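Local coordinates for EGF family domain-containing protein (Toxoplasma gondii, PDB 4Z80) that binds a RON2L1 peptide as an AMA4 membrane protein, a pairing probably used at the moving junction during host-cell invasion, at residues 100-105 with 316-321; 115-120 with 288-293; 277-282 with 293-298. All blocks are in the same frame, centred on the assembly; numbering follows the deposited sequence.

Contact 1 of 3, residues 100-105 with 316-321; sequences KVIAFT and YCVRPM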
loop_
_atom_site.group_PDB
_atom_site.type_symbol
_atom_site.label_atom_id
_atom_site.label_comp_id
_atom_site.label_asym_id
_atom_site.label_seq_id
_atom_site.Cartn_x
_atom_site.Cartn_y
_atom_site.Cartn_z
ATOM N N LYS A 100 -0.964 -8.398 5.015
ATOM C CA LYS A 100 -0.761 -8.590 3.579
ATOM C C LYS A 100 0.586 -8.060 3.099
ATOM O O LYS A 100 0.866 -6.866 3.190
ATOM C CB LYS A 100 -1.894 -7.921 2.795
ATOM C CG LYS A 100 -1.728 -7.920 1.269
ATOM C CD LYS A 100 -2.988 -7.381 0.595
ATOM C CE LYS A 100 -2.817 -7.143 -0.898
ATOM N NZ LYS A 100 -4.103 -6.743 -1.533
ATOM N N VAL A 101 1.394 -8.966 2.557
ATOM C CA VAL A 101 2.703 -8.651 1.996
ATOM C C VAL A 101 2.761 -9.177 0.562
ATOM O O VAL A 101 2.243 -10.265 0.284
ATOM C CB VAL A 101 3.831 -9.290 2.844
ATOM C CG1 VAL A 101 5.196 -9.131 2.184
ATOM C CG2 VAL A 101 3.833 -8.692 4.249
ATOM N N ILE A 102 3.384 -8.422 -0.333
ATOM C CA ILE A 102 3.618 -8.898 -1.690
ATOM C C ILE A 102 4.880 -9.744 -1.710
ATOM O O ILE A 102 5.992 -9.225 -1.627
ATOM C CB ILE A 102 3.733 -7.741 -2.691
ATOM C CG1 ILE A 102 2.519 -6.810 -2.582
ATOM C CG2 ILE A 102 3.867 -8.294 -4.104
ATOM C CD1 ILE A 102 1.152 -7.508 -2.656
ATOM N N ALA A 103 4.684 -11.055 -1.801
ATOM C CA ALA A 103 5.761 -12.032 -1.759
ATOM C C ALA A 103 6.280 -12.337 -3.150
ATOM O O ALA A 103 5.501 -12.446 -4.100
ATOM C CB ALA A 103 5.271 -13.317 -1.104
ATOM N N PHE A 104 7.592 -12.474 -3.264
ATOM C CA PHE A 104 8.216 -12.962 -4.488
ATOM C C PHE A 104 8.240 -14.478 -4.394
ATOM O O PHE A 104 8.672 -15.022 -3.385
ATOM C CB PHE A 104 9.621 -12.404 -4.657
ATOM C CG PHE A 104 9.654 -10.996 -5.187
ATOM C CD1 PHE A 104 9.031 -9.962 -4.507
ATOM C CD2 PHE A 104 10.321 -10.702 -6.368
ATOM C CE1 PHE A 104 9.064 -8.664 -5.012
ATOM C CE2 PHE A 104 10.363 -9.403 -6.861
ATOM C CZ PHE A 104 9.734 -8.397 -6.185
ATOM N N THR A 105 7.747 -15.152 -5.428
ATOM C CA THR A 105 7.583 -16.601 -5.399
ATOM C C THR A 105 7.986 -17.252 -6.718
ATOM O O THR A 105 8.264 -16.580 -7.711
ATOM C CB THR A 105 6.106 -16.989 -5.102
ATOM O OG1 THR A 105 5.291 -16.679 -6.239
ATOM C CG2 THR A 105 5.562 -16.233 -3.902
ATOM N N TYR A 316 8.323 -9.861 -12.211
ATOM C CA TYR A 316 8.481 -10.987 -11.312
ATOM C C TYR A 316 7.175 -11.660 -10.908
ATOM O O TYR A 316 6.124 -11.020 -10.791
ATOM C CB TYR A 316 9.221 -10.537 -10.051
ATOM C CG TYR A 316 10.715 -10.498 -10.239
ATOM C CD1 TYR A 316 11.443 -11.678 -10.267
ATOM C CD2 TYR A 316 11.398 -9.298 -10.415
ATOM C CE1 TYR A 316 12.805 -11.671 -10.461
ATOM C CE2 TYR A 316 12.772 -9.284 -10.597
ATOM C CZ TYR A 316 13.465 -10.472 -10.616
ATOM O OH TYR A 316 14.834 -10.501 -10.798
ATOM N N CYS A 317 7.264 -12.973 -10.710
ATOM C CA CYS A 317 6.185 -13.749 -10.113
ATOM C C CYS A 317 5.974 -13.250 -8.695
ATOM O O CYS A 317 6.894 -13.316 -7.886
ATOM C CB CYS A 317 6.527 -15.234 -10.083
ATOM S SG CYS A 317 7.010 -15.987 -11.665
ATOM N N VAL A 318 4.782 -12.751 -8.392
ATOM C CA VAL A 318 4.487 -12.286 -7.042
ATOM C C VAL A 318 3.066 -12.666 -6.675
ATOM O O VAL A 318 2.232 -12.884 -7.548
ATOM C CB VAL A 318 4.651 -10.738 -6.886
ATOM C CG1 VAL A 318 6.067 -10.300 -7.193
ATOM C CG2 VAL A 318 3.659 -9.977 -7.762
ATOM N N ARG A 319 2.784 -12.737 -5.382
ATOM C CA ARG A 319 1.399 -12.875 -4.940
ATOM C C ARG A 319 1.284 -12.391 -3.511
ATOM O O ARG A 319 2.279 -12.374 -2.789
ATOM C CB ARG A 319 0.911 -14.323 -5.062
ATOM C CG ARG A 319 1.562 -15.313 -4.099
ATOM C CD ARG A 319 1.164 -16.759 -4.434
ATOM N NE ARG A 319 1.559 -17.085 -5.795
ATOM C CZ ARG A 319 1.221 -18.187 -6.456
ATOM N NH1 ARG A 319 0.452 -19.117 -5.901
ATOM N NH2 ARG A 319 1.654 -18.335 -7.700
ATOM N N PRO A 320 0.074 -11.991 -3.093
ATOM C CA PRO A 320 -0.072 -11.582 -1.699
ATOM C C PRO A 320 -0.002 -12.772 -0.763
ATOM O O PRO A 320 -0.490 -13.855 -1.096
ATOM C CB PRO A 320 -1.462 -10.937 -1.655
ATOM C CG PRO A 320 -1.894 -10.794 -3.084
ATOM C CD PRO A 320 -1.195 -11.873 -3.826
ATOM N N MET A 321 0.604 -12.565 0.400
ATOM C CA MET A 321 0.694 -13.599 1.418
ATOM C C MET A 321 0.503 -13.000 2.793
ATOM O O MET A 321 0.898 -11.861 3.044
ATOM C CB MET A 321 2.046 -14.322 1.385
ATOM C CG MET A 321 2.271 -15.236 0.203
ATOM S SD MET A 321 3.873 -16.069 0.318
ATOM C CE MET A 321 3.645 -17.102 1.753
HETATM O O HOH W 1 9.604 -14.120 -8.008
HETATM O O HOH W 2 3.103 -15.746 -7.985
#

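Contact 2 of 3, residues 115-120 with 288-293; sequences TRWKNE and ECRLLG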
loop_
_atom_site.group_PDB
_atom_site.type_symbol
_atom_site.label_atom_id
_atom_site.label_comp_id
_atom_site.label_asym_id
_atom_site.label_seq_id
_atom_site.Cartn_x
_atom_site.Cartn_y
_atom_site.Cartn_z
ATOM N N THR A 115 10.404 -10.640 2.271
ATOM C CA THR A 115 11.138 -9.394 2.538
ATOM C C THR A 115 11.783 -8.796 1.284
ATOM O O THR A 115 12.273 -7.666 1.302
ATOM C CB THR A 115 12.241 -9.587 3.610
ATOM O OG1 THR A 115 13.199 -10.547 3.168
ATOM C CG2 THR A 115 11.633 -10.035 4.939
ATOM N N ARG A 116 11.778 -9.544 0.189
ATOM C CA ARG A 116 12.323 -9.070 -1.070
ATOM C C ARG A 116 11.682 -7.748 -1.524
ATOM O O ARG A 116 12.344 -6.923 -2.158
ATOM C CB ARG A 116 12.146 -10.167 -2.134
ATOM C CG ARG A 116 12.528 -9.789 -3.538
ATOM C CD ARG A 116 14.034 -9.644 -3.758
ATOM N NE ARG A 116 14.195 -9.471 -5.191
ATOM C CZ ARG A 116 14.336 -10.456 -6.072
ATOM N NH1 ARG A 116 14.467 -11.719 -5.676
ATOM N NH2 ARG A 116 14.380 -10.161 -7.356
ATOM N N TRP A 117 10.406 -7.544 -1.195
ATOM C CA TRP A 117 9.688 -6.344 -1.627
ATOM C C TRP A 117 10.373 -5.052 -1.184
ATOM O O TRP A 117 10.167 -4.010 -1.798
ATOM C CB TRP A 117 8.239 -6.361 -1.110
ATOM C CG TRP A 117 8.103 -6.183 0.376
ATOM C CD1 TRP A 117 8.030 -7.166 1.311
ATOM C CD2 TRP A 117 8.040 -4.938 1.093
ATOM N NE1 TRP A 117 7.923 -6.616 2.572
ATOM C CE2 TRP A 117 7.925 -5.249 2.460
ATOM C CE3 TRP A 117 8.053 -3.597 0.705
ATOM C CZ2 TRP A 117 7.833 -4.264 3.448
ATOM C CZ3 TRP A 117 7.967 -2.619 1.690
ATOM C CH2 TRP A 117 7.857 -2.958 3.039
ATOM N N LYS A 118 11.189 -5.124 -0.139
ATOM C CA LYS A 118 11.816 -3.922 0.411
ATOM C C LYS A 118 12.876 -3.320 -0.494
ATOM O O LYS A 118 13.215 -2.143 -0.343
ATOM C CB LYS A 118 12.427 -4.227 1.777
ATOM C CG LYS A 118 11.391 -4.550 2.816
ATOM C CD LYS A 118 12.031 -4.798 4.165
ATOM C CE LYS A 118 10.998 -5.201 5.192
ATOM N NZ LYS A 118 11.632 -5.530 6.495
ATOM N N ASN A 119 13.433 -4.111 -1.405
ATOM C CA ASN A 119 14.364 -3.559 -2.389
ATOM C C ASN A 119 13.612 -2.653 -3.352
ATOM O O ASN A 119 12.425 -2.864 -3.609
ATOM C CB ASN A 119 15.069 -4.658 -3.179
ATOM C CG ASN A 119 15.905 -5.576 -2.313
ATOM O OD1 ASN A 119 16.040 -5.380 -1.103
ATOM N ND2 ASN A 119 16.469 -6.606 -2.940
ATOM N N GLU A 120 14.281 -1.639 -3.892
ATOM C CA GLU A 120 13.620 -0.760 -4.839
ATOM C C GLU A 120 13.285 -1.457 -6.150
ATOM O O GLU A 120 13.867 -2.488 -6.505
ATOM C CB GLU A 120 14.482 0.468 -5.132
ATOM C CG GLU A 120 14.447 1.504 -4.031
ATOM C CD GLU A 120 15.143 2.794 -4.421
ATOM O OE1 GLU A 120 15.584 2.913 -5.579
ATOM O OE2 GLU A 120 15.249 3.683 -3.557
ATOM N N GLU A 288 7.371 2.583 10.215
ATOM C CA GLU A 288 7.858 2.865 8.874
ATOM C C GLU A 288 6.733 2.817 7.835
ATOM O O GLU A 288 5.952 1.856 7.789
ATOM C CB GLU A 288 8.967 1.894 8.475
ATOM C CG GLU A 288 9.509 2.192 7.085
ATOM C CD GLU A 288 10.791 1.459 6.771
ATOM O OE1 GLU A 288 11.102 0.467 7.466
ATOM O OE2 GLU A 288 11.492 1.881 5.832
ATOM N N CYS A 289 6.670 3.858 7.007
ATOM C CA CYS A 289 5.767 3.925 5.859
ATOM C C CYS A 289 6.614 3.870 4.593
ATOM O O CYS A 289 7.425 4.764 4.350
ATOM C CB CYS A 289 4.922 5.205 5.899
ATOM S SG CYS A 289 3.828 5.467 4.487
ATOM N N ARG A 290 6.433 2.822 3.794
ATOM C CA ARG A 290 7.222 2.628 2.576
ATOM C C ARG A 290 6.301 2.595 1.362
ATOM O O ARG A 290 5.423 1.744 1.274
ATOM C CB ARG A 290 8.032 1.337 2.659
ATOM C CG ARG A 290 9.144 1.252 1.639
ATOM C CD ARG A 290 10.412 1.928 2.171
ATOM N NE ARG A 290 11.470 1.954 1.167
ATOM C CZ ARG A 290 12.171 0.886 0.798
ATOM N NH1 ARG A 290 11.913 -0.295 1.346
ATOM N NH2 ARG A 290 13.116 0.992 -0.122
ATOM N N LEU A 291 6.490 3.534 0.442
ATOM C CA LEU A 291 5.729 3.561 -0.800
ATOM C C LEU A 291 6.181 2.423 -1.704
ATOM O O LEU A 291 7.373 2.123 -1.765
ATOM C CB LEU A 291 5.912 4.899 -1.516
ATOM C CG LEU A 291 5.488 6.142 -0.729
ATOM C CD1 LEU A 291 5.810 7.380 -1.541
ATOM C CD2 LEU A 291 4.021 6.119 -0.353
ATOM N N LEU A 292 5.221 1.787 -2.376
ATOM C CA LEU A 292 5.508 0.761 -3.375
ATOM C C LEU A 292 5.409 1.380 -4.761
ATOM O O LEU A 292 4.541 2.218 -5.025
ATOM C CB LEU A 292 4.549 -0.416 -3.254
ATOM C CG LEU A 292 4.489 -1.108 -1.891
ATOM C CD1 LEU A 292 3.431 -2.209 -1.911
ATOM C CD2 LEU A 292 5.836 -1.677 -1.500
ATOM N N GLY A 293 6.285 0.955 -5.664
ATOM C CA GLY A 293 6.327 1.530 -6.995
ATOM C C GLY A 293 5.361 0.893 -7.980
ATOM O O GLY A 293 5.115 1.427 -9.055
HETATM O O HOH W 3 13.350 3.545 -1.585
#

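Contact 3 of 3, residues 277-282 with 293-298; sequences SLPAMF and GYHTQD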
loop_
_atom_site.group_PDB
_atom_site.type_symbol
_atom_site.label_atom_id
_atom_site.label_comp_id
_atom_site.label_asym_id
_atom_site.label_seq_id
_atom_site.Cartn_x
_atom_site.Cartn_y
_atom_site.Cartn_z
ATOM N N SER A 277 -1.008 7.487 -7.180
ATOM C CA SER A 277 -1.829 6.775 -6.214
ATOM C C SER A 277 -1.175 5.472 -5.770
ATOM O O SER A 277 -1.808 4.420 -5.719
ATOM C CB SER A 277 -3.221 6.523 -6.798
ATOM O OG SER A 277 -3.816 7.765 -7.137
ATOM N N LEU A 278 0.096 5.565 -5.415
ATOM C CA LEU A 278 0.880 4.379 -5.106
ATOM C C LEU A 278 0.411 3.728 -3.820
ATOM O O LEU A 278 0.124 4.413 -2.840
ATOM C CB LEU A 278 2.361 4.731 -4.987
ATOM C CG LEU A 278 3.031 5.253 -6.259
ATOM C CD1 LEU A 278 4.495 5.560 -5.983
ATOM C CD2 LEU A 278 2.903 4.274 -7.406
ATOM N N PRO A 279 0.364 2.390 -3.798
ATOM C CA PRO A 279 0.112 1.707 -2.535
ATOM C C PRO A 279 1.342 1.776 -1.630
ATOM O O PRO A 279 2.419 2.205 -2.061
ATOM C CB PRO A 279 -0.199 0.275 -2.977
ATOM C CG PRO A 279 0.611 0.078 -4.189
ATOM C CD PRO A 279 0.675 1.436 -4.878
ATOM N N ALA A 280 1.182 1.366 -0.379
ATOM C CA ALA A 280 2.258 1.458 0.590
ATOM C C ALA A 280 2.184 0.335 1.605
ATOM O O ALA A 280 1.129 -0.264 1.817
ATOM C CB ALA A 280 2.217 2.816 1.302
ATOM N N MET A 281 3.330 0.055 2.216
ATOM C CA MET A 281 3.434 -0.844 3.355
ATOM C C MET A 281 3.676 -0.047 4.632
ATOM O O MET A 281 4.597 0.761 4.684
ATOM C CB MET A 281 4.581 -1.826 3.156
ATOM C CG MET A 281 4.428 -2.756 1.967
ATOM S SD MET A 281 2.954 -3.802 2.050
ATOM C CE MET A 281 3.211 -4.607 3.623
ATOM N N PHE A 282 2.851 -0.273 5.647
ATOM C CA PHE A 282 3.070 0.301 6.968
ATOM C C PHE A 282 3.479 -0.789 7.940
ATOM O O PHE A 282 2.906 -1.873 7.941
ATOM C CB PHE A 282 1.813 1.008 7.457
ATOM C CG PHE A 282 1.999 1.749 8.750
ATOM C CD1 PHE A 282 2.754 2.909 8.789
ATOM C CD2 PHE A 282 1.404 1.299 9.917
ATOM C CE1 PHE A 282 2.929 3.603 9.974
ATOM C CE2 PHE A 282 1.573 1.993 11.113
ATOM C CZ PHE A 282 2.336 3.146 11.135
ATOM N N GLY A 293 6.285 0.955 -5.664
ATOM C CA GLY A 293 6.327 1.530 -6.995
ATOM C C GLY A 293 5.361 0.893 -7.980
ATOM O O GLY A 293 5.115 1.427 -9.055
ATOM N N TYR A 294 4.809 -0.250 -7.592
ATOM C CA TYR A 294 3.948 -1.046 -8.463
ATOM C C TYR A 294 2.584 -1.297 -7.830
ATOM O O TYR A 294 2.485 -1.546 -6.618
ATOM C CB TYR A 294 4.603 -2.392 -8.767
ATOM C CG TYR A 294 5.876 -2.368 -9.585
ATOM C CD1 TYR A 294 6.032 -1.500 -10.658
ATOM C CD2 TYR A 294 6.912 -3.244 -9.297
ATOM C CE1 TYR A 294 7.196 -1.508 -11.425
ATOM C CE2 TYR A 294 8.074 -3.268 -10.057
ATOM C CZ TYR A 294 8.210 -2.395 -11.118
ATOM O OH TYR A 294 9.374 -2.408 -11.881
ATOM N N HIS A 295 1.544 -1.240 -8.660
ATOM C CA HIS A 295 0.173 -1.532 -8.250
ATOM C C HIS A 295 -0.142 -3.024 -8.281
ATOM O O HIS A 295 -1.058 -3.481 -7.598
ATOM C CB HIS A 295 -0.821 -0.804 -9.142
ATOM C CG HIS A 295 -0.721 0.683 -9.064
ATOM N ND1 HIS A 295 -1.265 1.413 -8.030
ATOM C CD2 HIS A 295 -0.135 1.577 -9.893
ATOM C CE1 HIS A 295 -1.020 2.698 -8.230
ATOM N NE2 HIS A 295 -0.339 2.824 -9.354
ATOM N N THR A 296 0.618 -3.767 -9.077
ATOM C CA THR A 296 0.414 -5.208 -9.220
ATOM C C THR A 296 0.469 -5.885 -7.857
ATOM O O THR A 296 1.367 -5.618 -7.060
ATOM C CB THR A 296 1.494 -5.823 -10.151
ATOM O OG1 THR A 296 1.384 -5.265 -11.466
ATOM C CG2 THR A 296 1.326 -7.324 -10.257
ATOM N N GLN A 297 -0.486 -6.773 -7.594
ATOM C CA GLN A 297 -0.474 -7.560 -6.363
ATOM C C GLN A 297 -0.286 -9.062 -6.599
ATOM O O GLN A 297 0.125 -9.781 -5.699
ATOM C CB GLN A 297 -1.765 -7.299 -5.591
ATOM C CG GLN A 297 -1.805 -5.906 -4.966
ATOM C CD GLN A 297 -3.206 -5.342 -4.926
ATOM O OE1 GLN A 297 -4.039 -5.787 -4.140
ATOM N NE2 GLN A 297 -3.487 -4.390 -5.806
ATOM N N ASP A 298 -0.566 -9.524 -7.816
ATOM C CA ASP A 298 -0.426 -10.941 -8.171
ATOM C C ASP A 298 -0.011 -11.040 -9.630
ATOM O O ASP A 298 -0.624 -10.412 -10.488
ATOM C CB ASP A 298 -1.745 -11.690 -7.933
ATOM C CG ASP A 298 -1.590 -13.205 -7.969
ATOM O OD1 ASP A 298 -1.447 -13.772 -9.069
ATOM O OD2 ASP A 298 -1.654 -13.835 -6.891
#

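Contact 1 of 3, residues 100-105 with 316-321
Strands 101-104 and 318-321 run antiparallel, and the backbone N and O of Val101, Ala103, Arg319 and Met321 pair across, whereas Phe104 and Val318 turn to backbone partners outside, Asp113 and Phe299. Val101 and Met321 form a hydrogen-bonded pair: Met321 N lies 2.8 Å from Val101 O, nearly along that C=O axis, and Val101 N is 3.0 Å from Met321 O. The second such pair is Ala103 with Arg319: Ala103 N reaches Arg319 O at 2.9 Å, while Arg319 N returns a bond to Ala103 O. Past the strands, Thr105 N gives a longer bond of 3.2 Å to Cys317 O, straight at the proton (172°) although the donor sits above the carbonyl plane. A water lies 2.8 Å from Cys317 O, so the carbonyl is approached twice. A second water accepts a hydrogen bond from Arg319 NH2 and donates one to Thr105 OG1, its O 3.0 Å from OG1. Pro320, lacking an N-H, faces Ile102 in a non-hydrogen-bonded pair. Phe104 and Val318 make another, Val318 CG1 lying over the Phe104 ring centre, 4.0 Å from the centroid (CH-pi). On the other face Met321, bent at its last torsion, lays SD 3.4 Å from Ala103 CB. Lys100 NZ and Tyr316 OH bond outside the pair, to Gln297 OE1 and Lys146 O. Cys317 is disulfide-bonded to Cys304, beside a short, twisted two-stranded antiparallel sheet whose strands are over 200 residues apart in the chain.

Contact 2 of 3, residues 115-120 with 288-293
Arg290 buries the most surface here, and it does two jobs along its length. CG stands anti to the backbone N (chi1 -164°), and a bend at the next torsion (chi2 86°) carries the guanidinium to the carbonyl of Lys118, at the end of the 3-10 turn 116-118. NH1 gives the better bond, 2.8 Å to Lys118 O, lying in the carbonyl plane on a lone pair and close to the guanidinium plane. NH2 adds a weak one to that oxygen at 3.1 Å, so a single carbonyl faces the edge of the group. Lower down, the aliphatic part of the same side chain packs against Trp117, with Arg290 CG at the edge of the indole, 4.0 Å from CZ3. Trp117 holds CG between its backbone N and carbonyl carbon, the crowded position (chi1 70°), which sends the six-membered ring toward Arg290 and Leu292. Leu292 meets that ring as well, its CD2 3.7 Å from Trp117 CE3, and Lys118 CG lies over one indole face. The carboxylate of Glu120 is linked to Arg290 through a water, which accepts from NH2 at 3.0 Å and donates to Glu120 OE2, while Glu120 CG passes near NH2. The other carboxylate oxygen, OE1, accepts from Tyr220 N. With no direct salt bridge, the buried charge of Arg290 is probably stabilised by the dipole of the Lys118 carbonyl and, through water, by the Glu120 carboxylate.

Contact 3 of 3, residues 277-282 with 293-298
His295 makes the tight part of this contact, fitted against the 277-279 end of the other segment with no hydrogen bond between the two. Its CG is anti to the carbonyl carbon (chi1 -63°), and the ring turns so that CE1 points edge-on at the backbone of Ser277. The oxygen of Ser277 lies in the ring plane, 3.1 Å from His295 CE1, which is close for a carbon and an oxygen. Pro279 crosses the imidazole at about a right angle, its CD 3.7 Å from His295 ND1. The neighbouring CG of Pro279 rests 3.5 Å from Tyr294 O, so one pyrrolidine touches both ring and backbone. Leu278 packs alongside at longer range, bringing CD2 to 4.1 Å from His295 NE2 and a similar distance from the carbonyl of Gly293.

Beyond this cluster the segments part. Ala280 to Phe282 enter strand 280-283, with Met281 turned to strand 329-332, while 296-298 go their own way. Thr296 OG1 pairs with Asp80 and Thr84 of helix 80-84, and the partly exposed Asp298 forms a salt bridge with Arg300. Gln297 folds back inside its own segment, NE2 donating to His295 O at 3.2 Å, almost straight (172°) and along the C=O axis, which helps to fix the backbone bearing the imidazole. Contact between the segments therefore rests on shape, and is consistent with a weak attraction between the C-H at CE1 and the Ser277 oxygen; were the imidazole protonated, that attraction would probably strengthen.

Overall arrangement
Along the chain the segments come as 100-105, 115-120, 277-282, 288-293, 293-298 and 316-321, so contact 1 encloses the other two, whose segments alternate. Contacts 2 and 3 lie with centres about 9 Å apart, share Gly293, and use neighbouring strands 280-283 and 289-291 of one four-stranded antiparallel sheet. Contact 1 is a separate two-stranded ribbon, its centre about 12 Å from contact 2's and 11 Å from contact 3's. Trp117 packs on Val101, and Lys100 NZ hydrogen-bonds to Gln297 OE1, joining contact 1 to the loops that pack on the four-stranded sheet. Contacts 1 and 2 tie early chain to the region matching the PAN-clan apical membrane antigen family; contact 3 is internal to it.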